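Side-chain contact in DNA repair protein rad60 (Schizosaccharomyces pombe, PDB 3GOE), which is required for recombinational repair of DNA double-strand breaks and maintenance of chromosome structure, and is seen here as its SUMO-like domain: residues 34-39 and 45-50. Residues are numbered along the deposited sequence; the frame is centred on the assembly and turned at random.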
loop_
_atom_site.group_PDB
_atom_site.type_symbol
_atom_site.label_atom_id
_atom_site.label_comp_id
_atom_site.label_asym_id
_atom_site.label_seq_id
_atom_site.Cartn_x
_atom_site.Cartn_y
_atom_site.Cartn_z
ATOM N N ASP A 34 3.387 -6.818 0.737
ATOM C CA ASP A 34 4.354 -6.424 -0.260
ATOM C C ASP A 34 4.421 -4.888 -0.326
ATOM O O ASP A 34 5.496 -4.295 -0.423
ATOM C CB ASP A 34 3.995 -6.965 -1.627
ATOM C CG ASP A 34 4.152 -8.434 -1.867
ATOM O OD1 ASP A 34 5.056 -9.056 -1.251
ATOM O OD2 ASP A 34 3.426 -8.961 -2.734
ATOM N N LEU A 35 3.249 -4.228 -0.353
ATOM C CA LEU A 35 3.185 -2.774 -0.375
ATOM C C LEU A 35 3.920 -2.184 0.828
ATOM O O LEU A 35 4.674 -1.216 0.690
ATOM C CB LEU A 35 1.715 -2.347 -0.425
ATOM C CG LEU A 35 1.420 -0.853 -0.277
ATOM C CD1 LEU A 35 2.178 0.007 -1.288
ATOM C CD2 LEU A 35 -0.087 -0.637 -0.360
ATOM N N ILE A 36 3.701 -2.774 2.014
ATOM C CA ILE A 36 4.418 -2.316 3.189
ATOM C C ILE A 36 5.895 -2.508 3.076
ATOM O O ILE A 36 6.707 -1.626 3.403
ATOM C CB ILE A 36 3.840 -2.973 4.486
ATOM C CG1 ILE A 36 2.377 -2.632 4.677
ATOM C CG2 ILE A 36 4.655 -2.541 5.680
ATOM C CD1 ILE A 36 1.696 -3.475 5.752
ATOM N N LYS A 37 6.340 -3.688 2.605
ATOM C CA LYS A 37 7.752 -3.956 2.421
ATOM C C LYS A 37 8.384 -2.928 1.471
ATOM O O LYS A 37 9.512 -2.485 1.691
ATOM C CB LYS A 37 8.011 -5.362 1.891
ATOM C CG LYS A 37 7.767 -6.456 2.894
ATOM C CD LYS A 37 8.020 -7.837 2.268
ATOM C CE LYS A 37 7.964 -8.960 3.258
ATOM N NZ LYS A 37 8.230 -10.227 2.554
ATOM N N ARG A 38 7.698 -2.613 0.390
ATOM C CA ARG A 38 8.205 -1.650 -0.594
ATOM C C ARG A 38 8.246 -0.246 0.006
ATOM O O ARG A 38 9.221 0.480 -0.187
ATOM C CB ARG A 38 7.350 -1.729 -1.858
ATOM C CG ARG A 38 7.792 -0.736 -2.923
ATOM C CD ARG A 38 9.184 -0.932 -3.458
ATOM N NE ARG A 38 9.437 -2.219 -4.085
ATOM C CZ ARG A 38 9.116 -2.534 -5.337
ATOM N NH1 ARG A 38 8.483 -1.700 -6.118
ATOM N NH2 ARG A 38 9.422 -3.754 -5.838
ATOM N N TYR A 39 7.206 0.154 0.723
ATOM C CA TYR A 39 7.243 1.413 1.445
ATOM C C TYR A 39 8.500 1.495 2.324
ATOM O O TYR A 39 9.225 2.487 2.333
ATOM C CB TYR A 39 5.957 1.579 2.288
ATOM C CG TYR A 39 6.060 2.765 3.210
ATOM C CD1 TYR A 39 5.857 4.064 2.747
ATOM C CD2 TYR A 39 6.359 2.588 4.548
ATOM C CE1 TYR A 39 5.963 5.151 3.612
ATOM C CE2 TYR A 39 6.491 3.687 5.373
ATOM C CZ TYR A 39 6.290 4.961 4.920
ATOM O OH TYR A 39 6.457 6.025 5.781
ATOM N N ILE A 45 13.118 2.532 6.369
ATOM C CA ILE A 45 12.789 2.068 7.717
ATOM C C ILE A 45 12.763 0.569 7.730
ATOM O O ILE A 45 12.589 -0.095 6.677
ATOM C CB ILE A 45 11.504 2.663 8.279
ATOM C CG1 ILE A 45 10.245 2.161 7.612
ATOM C CG2 ILE A 45 11.595 4.191 8.280
ATOM C CD1 ILE A 45 8.944 2.583 8.245
ATOM N N SER A 46 12.889 -0.044 8.906
ATOM C CA SER A 46 12.920 -1.477 8.977
ATOM C C SER A 46 11.518 -2.098 8.888
ATOM O O SER A 46 10.630 -1.753 9.652
ATOM C CB SER A 46 13.560 -1.955 10.273
ATOM O OG SER A 46 14.889 -1.631 10.326
ATOM N N PHE A 47 11.330 -3.053 8.010
ATOM C CA PHE A 47 10.073 -3.771 7.915
ATOM C C PHE A 47 9.881 -4.600 9.180
ATOM O O PHE A 47 10.782 -5.263 9.665
ATOM C CB PHE A 47 10.064 -4.674 6.691
ATOM C CG PHE A 47 8.804 -5.539 6.636
ATOM C CD1 PHE A 47 8.799 -6.852 6.994
ATOM C CD2 PHE A 47 7.605 -4.937 6.270
ATOM C CE1 PHE A 47 7.631 -7.598 7.051
ATOM C CE2 PHE A 47 6.435 -5.683 6.314
ATOM C CZ PHE A 47 6.460 -6.994 6.669
ATOM N N HIS A 48 8.646 -4.603 9.674
ATOM C CA HIS A 48 8.237 -5.398 10.812
ATOM C C HIS A 48 6.801 -5.832 10.625
ATOM O O HIS A 48 6.006 -5.081 10.064
ATOM C CB HIS A 48 8.353 -4.479 12.060
ATOM C CG HIS A 48 8.235 -5.260 13.325
ATOM N ND1 HIS A 48 7.117 -5.640 13.934
ATOM C CD2 HIS A 48 9.188 -5.756 14.161
ATOM C CE1 HIS A 48 7.244 -6.366 14.995
ATOM N NE2 HIS A 48 8.538 -6.422 15.180
ATOM N N GLU A 49 6.482 -7.000 11.200
ATOM C CA GLU A 49 5.154 -7.583 11.100
ATOM C C GLU A 49 4.044 -6.757 11.656
ATOM O O GLU A 49 2.870 -6.913 11.377
ATOM C CB GLU A 49 5.157 -8.961 11.862
ATOM C CG GLU A 49 5.483 -8.950 13.341
ATOM C CD GLU A 49 5.622 -10.232 14.169
ATOM O OE1 GLU A 49 5.349 -11.248 13.528
ATOM O OE2 GLU A 49 6.036 -10.081 15.356
ATOM N N ARG A 50 4.285 -5.882 12.542
ATOM C CA ARG A 50 3.352 -5.036 13.287
ATOM C C ARG A 50 3.002 -3.767 12.542
ATOM O O ARG A 50 2.041 -3.104 12.922
ATOM C CB ARG A 50 3.778 -4.715 14.755
ATOM C CG ARG A 50 3.702 -5.906 15.685
ATOM C CD ARG A 50 3.927 -5.637 17.161
ATOM N NE ARG A 50 3.685 -6.779 18.060
ATOM C CZ ARG A 50 3.534 -6.702 19.368
ATOM N NH1 ARG A 50 3.615 -5.520 19.941
ATOM N NH2 ARG A 50 3.319 -7.844 20.031
#
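Phe47 lays one face of its ring against Lys37 and turns an edge to Ile36, so two successive residues of helix 32-43 meet a single aromatic group in different ways. Over the face, Lys37 CG stands 3.8 Å from the centroid of the Phe47 ring and only 14° off its normal, a CH-pi contact. Because the lysine chain is extended beyond CG, it runs on across the ring, and Lys37 CE lies 4.0 Å from Phe47 CE1; the ammonium group beyond is distant and adds at most a weak cation-pi attraction. At the rim, Ile36 CG2 comes in near the ring plane, 3.7 Å from Phe47 CE2, the two side chains crossing at about a right angle. A chi1 of 175°, which sets CG opposite the backbone N, carries the Phe47 ring from the loop toward the helix. Cut back to an alanine, this position would probably leave a gap beside the Ile36 methyl and Lys37 CG without the ring face it lies on. Further along the helix, Ile45 CD1 approaches Tyr39 CE2 obliquely at 3.9 Å, while the phenol hydroxyl is hydrogen-bonded to Glu20 O and Ser19 OG, the latter residue belonging to the calcium site. Ile36 also packs on Ile51 and on Leu53 of strand 52-55. Apolar contacts thus hold the loop leading to that strand against the helix of the ubiquitin-like beta-grasp fold.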